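Local coordinates for protein annexin A8 (Homo sapiens, PDB 1W3W) that binds calcium and acidic phospholipids as a member of the annexin family and acts as an indirect inhibitor of the thromboplastin-specific complex in blood coagulation, at residues D185-G190 with E221-K226; E218-E221 with S227-D230. All coordinates share one frame; numbering follows the deposited sequence.

Contact 1 (D185-G190 with E221-K226)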
# COMPACT_ATOMS: atom_id res chain seq x y z
N ASP A 185 -1.06 -6.52 -29.97
CA ASP A 185 -2.46 -6.39 -29.55
C ASP A 185 -2.73 -5.10 -28.79
O ASP A 185 -3.81 -4.53 -28.92
CB ASP A 185 -2.88 -7.56 -28.65
CG ASP A 185 -3.03 -8.86 -29.41
OD1 ASP A 185 -3.18 -9.90 -28.73
OD2 ASP A 185 -2.97 -8.95 -30.65
N LEU A 186 -1.77 -4.65 -27.99
CA LEU A 186 -1.91 -3.39 -27.24
C LEU A 186 -1.92 -2.21 -28.19
O LEU A 186 -2.68 -1.26 -28.01
CB LEU A 186 -0.78 -3.21 -26.23
CG LEU A 186 -0.81 -4.15 -25.03
CD1 LEU A 186 0.38 -3.89 -24.15
CD2 LEU A 186 -2.12 -4.02 -24.25
N TYR A 187 -1.08 -2.27 -29.19
CA TYR A 187 -1.01 -1.25 -30.21
C TYR A 187 -2.33 -1.18 -31.00
O TYR A 187 -2.90 -0.11 -31.16
CB TYR A 187 0.15 -1.57 -31.11
CG TYR A 187 0.40 -0.60 -32.23
CD1 TYR A 187 0.59 0.76 -31.98
CD2 TYR A 187 0.49 -1.05 -33.54
CE1 TYR A 187 0.84 1.65 -33.02
CE2 TYR A 187 0.74 -0.17 -34.58
CZ TYR A 187 0.92 1.17 -34.32
OH TYR A 187 1.17 2.02 -35.38
N ALA A 188 -2.79 -2.33 -31.48
CA ALA A 188 -4.06 -2.43 -32.21
C ALA A 188 -5.25 -1.93 -31.37
O ALA A 188 -6.14 -1.27 -31.89
CB ALA A 188 -4.31 -3.88 -32.65
N ALA A 189 -5.23 -2.23 -30.08
CA ALA A 189 -6.30 -1.84 -29.16
C ALA A 189 -6.38 -0.33 -28.97
O ALA A 189 -7.47 0.23 -28.84
CB ALA A 189 -6.12 -2.53 -27.81
N GLY A 190 -5.23 0.33 -28.94
CA GLY A 190 -5.19 1.78 -28.84
C GLY A 190 -5.62 2.48 -30.11
O GLY A 190 -6.14 3.59 -30.06
N GLU A 221 7.12 -0.19 -27.49
CA GLU A 221 7.82 1.03 -27.89
C GLU A 221 8.37 0.99 -29.30
O GLU A 221 8.28 1.98 -30.01
CB GLU A 221 8.95 1.35 -26.92
CG GLU A 221 8.44 1.83 -25.59
CD GLU A 221 9.54 2.41 -24.71
OE1 GLU A 221 9.22 2.71 -23.55
OE2 GLU A 221 10.69 2.58 -25.18
N LYS A 222 8.96 -0.14 -29.70
CA LYS A 222 9.47 -0.32 -31.06
C LYS A 222 8.39 -0.28 -32.13
O LYS A 222 8.59 0.25 -33.22
CB LYS A 222 10.19 -1.67 -31.19
CG LYS A 222 11.43 -1.81 -30.32
N ILE A 223 7.24 -0.86 -31.80
CA ILE A 223 6.11 -0.95 -32.72
C ILE A 223 5.35 0.35 -32.82
O ILE A 223 4.92 0.74 -33.90
CB ILE A 223 5.14 -2.06 -32.25
CG1 ILE A 223 5.77 -3.43 -32.40
CG2 ILE A 223 3.82 -2.01 -33.05
CD1 ILE A 223 4.98 -4.53 -31.69
N ALA A 224 5.14 1.01 -31.68
CA ALA A 224 4.21 2.13 -31.59
C ALA A 224 4.91 3.48 -31.63
O ALA A 224 4.27 4.48 -31.90
CB ALA A 224 3.38 2.02 -30.32
N ASN A 225 6.22 3.51 -31.37
CA ASN A 225 6.96 4.77 -31.19
C ASN A 225 6.30 5.68 -30.18
O ASN A 225 6.16 6.89 -30.39
CB ASN A 225 7.16 5.46 -32.54
CG ASN A 225 7.97 4.61 -33.49
OD1 ASN A 225 9.10 4.25 -33.20
ND2 ASN A 225 7.37 4.26 -34.61
N LYS A 226 5.89 5.06 -29.09
CA LYS A 226 5.23 5.72 -27.99
C LYS A 226 5.44 4.83 -26.75
O LYS A 226 5.35 3.60 -26.85
CB LYS A 226 3.74 5.87 -28.32
CG LYS A 226 3.02 6.94 -27.55
CD LYS A 226 1.63 7.21 -28.13
CE LYS A 226 1.17 8.65 -27.86
NZ LYS A 226 -0.28 8.73 -27.54

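Contact 2 (E218-E221 with S227-D230)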
# COMPACT_ATOMS: atom_id res chain seq x y z
N GLU A 218 8.89 -3.00 -23.81
CA GLU A 218 9.99 -2.77 -24.75
C GLU A 218 9.53 -2.92 -26.20
O GLU A 218 9.80 -2.04 -27.02
CB GLU A 218 11.12 -3.77 -24.52
CG GLU A 218 12.00 -3.52 -23.32
CD GLU A 218 13.12 -4.55 -23.25
OE1 GLU A 218 14.06 -4.47 -24.09
OE2 GLU A 218 13.05 -5.46 -22.40
N GLU A 219 8.87 -4.04 -26.51
CA GLU A 219 8.39 -4.31 -27.86
C GLU A 219 7.34 -3.30 -28.31
O GLU A 219 7.33 -2.88 -29.47
CB GLU A 219 7.79 -5.73 -27.97
CG GLU A 219 8.80 -6.86 -27.80
CD GLU A 219 9.94 -6.78 -28.81
OE1 GLU A 219 11.10 -6.84 -28.38
OE2 GLU A 219 9.67 -6.63 -30.02
N TYR A 220 6.47 -2.92 -27.38
CA TYR A 220 5.43 -1.95 -27.67
C TYR A 220 6.04 -0.61 -28.14
O TYR A 220 5.55 -0.01 -29.08
CB TYR A 220 4.55 -1.72 -26.45
CG TYR A 220 3.50 -0.69 -26.71
CD1 TYR A 220 2.33 -1.02 -27.38
CD2 TYR A 220 3.69 0.64 -26.33
CE1 TYR A 220 1.37 -0.06 -27.64
CE2 TYR A 220 2.74 1.60 -26.59
CZ TYR A 220 1.59 1.26 -27.24
OH TYR A 220 0.63 2.21 -27.49
N GLU A 221 7.12 -0.19 -27.49
CA GLU A 221 7.82 1.03 -27.89
C GLU A 221 8.37 0.99 -29.30
O GLU A 221 8.28 1.98 -30.01
CB GLU A 221 8.95 1.35 -26.92
CG GLU A 221 8.44 1.83 -25.59
CD GLU A 221 9.54 2.41 -24.71
OE1 GLU A 221 9.22 2.71 -23.55
OE2 GLU A 221 10.69 2.58 -25.18
N SER A 227 5.72 5.42 -25.60
CA SER A 227 5.82 4.67 -24.37
C SER A 227 4.44 4.14 -23.98
O SER A 227 3.42 4.74 -24.32
CB SER A 227 6.40 5.54 -23.25
OG SER A 227 5.49 6.57 -22.90
N ILE A 228 4.40 3.05 -23.24
CA ILE A 228 3.12 2.50 -22.78
C ILE A 228 2.39 3.47 -21.84
O ILE A 228 1.17 3.58 -21.89
CB ILE A 228 3.31 1.08 -22.13
CG1 ILE A 228 1.98 0.35 -21.99
CG2 ILE A 228 3.98 1.15 -20.79
CD1 ILE A 228 1.38 -0.05 -23.29
N GLU A 229 3.13 4.20 -21.02
CA GLU A 229 2.53 5.20 -20.13
C GLU A 229 1.80 6.33 -20.90
O GLU A 229 0.65 6.66 -20.57
CB GLU A 229 3.55 5.76 -19.11
CG GLU A 229 5.01 5.84 -19.52
CD GLU A 229 5.81 4.56 -19.27
OE1 GLU A 229 6.09 3.85 -20.26
OE2 GLU A 229 6.19 4.27 -18.10
N ASP A 230 2.44 6.88 -21.93
CA ASP A 230 1.84 7.93 -22.75
C ASP A 230 0.63 7.41 -23.52
O ASP A 230 -0.33 8.14 -23.70
CB ASP A 230 2.86 8.54 -23.70
CG ASP A 230 3.82 9.48 -23.00
OD1 ASP A 230 4.84 9.87 -23.60
OD2 ASP A 230 3.63 9.88 -21.83
O HOH W 1 6.95 1.57 -22.98

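Contact 1 (D185-G190 with E221-K226)
Between Tyr187 and the pair Ile223 and Ala224 no hydrogen bond crosses from one segment to the other; the shortest backbone bonds lie within each, among them Asn225 N to Glu221 O at 2.9 Å, which closes the final turn of helix 210-224. Asn225 then leaves helical geometry with a positive phi (52°), so Ile223 and Ala224 belong to the last helical turn before the chain bends away. In Tyr187, CG anti to the backbone N (chi1 -179°) directs the ring toward Ile223 and Ala224. Ile223 CG2 sits over one ring face, 3.9 Å from the Tyr187 ring centroid and 27° off the normal, a CH-pi contact; its nearest ring atom is Tyr187 CD2 at 3.5 Å. On the CD1 side of the ring, Ala224 CB approaches Tyr187 CD1 obliquely at 3.5 Å. The contact is thus small and apolar, burying 144 Å² in all, and it lies at the protein surface. Helix 176-191 extends it upstream, where Leu180, Ala183 and Gln184 also touch Ile223, while on its inner side Leu186 packs on helices 198-207, 210-224 and 228-235.

Contact 2 (E218-E221 with S227-D230)
The chain bends between the two segments, bringing the CA atoms of Glu221 and Ser227 to 5.4 Å, while those of Tyr220 and Ile228 stand 7.0 Å apart. Ile228 CD1 lies almost squarely over the Tyr220 ring, 3.9 Å from its centroid and 11° off the normal, a CH-pi contact in which the two side chains cross at about a right angle. Tyr220 CG is anti to the backbone N (chi1 178°), which carries the ring alongside the first turn of helix 228-235, where its OH hydrogen-bonds Ser231 OG. Ser227 O meets the ring at its edge, 3.9 Å from Tyr220 CE2. Polar contact is made through water: one molecule donates to Glu221 OE1 at 2.6 Å and accepts from Ile228 N at 3.0 Å, linking the carboxylate to a first-turn amide. The negative charge would probably be favoured near this helix start, although Glu229 OE1 stands only 4.7 Å from Glu221 OE1. Asp230 N donates to Ser227 OG at 3.2 Å with an N-H...O angle of 160°. Ser227 is therefore the N-cap of helix 228-235, ending the short link, bent at Asn225, between consecutive helices of the third, five-helix annexin repeat.

Both contacts use the C-terminal part of helix 210-224, and their centres lie 7 Å apart. Contact 1 joins this end to helix 176-191 on the surface, no touching residue being buried; contact 2 joins it to the neighbouring helix 228-235 and is partly buried, Tyr220 and Ile228 being its buried pair. Each has a tyrosine ring face covered by an isoleucine methyl and no direct hydrogen bond across its segments, but contact 2 adds a water bridge, beside a helix start capped from within its own segment. They touch: Leu186 CD1 lies 4.1 Å from Ile228 CD1, and Tyr187 N lies 3.6 Å from Tyr220 CE1. Both are packing within the third annexin repeat, away from the calcium site.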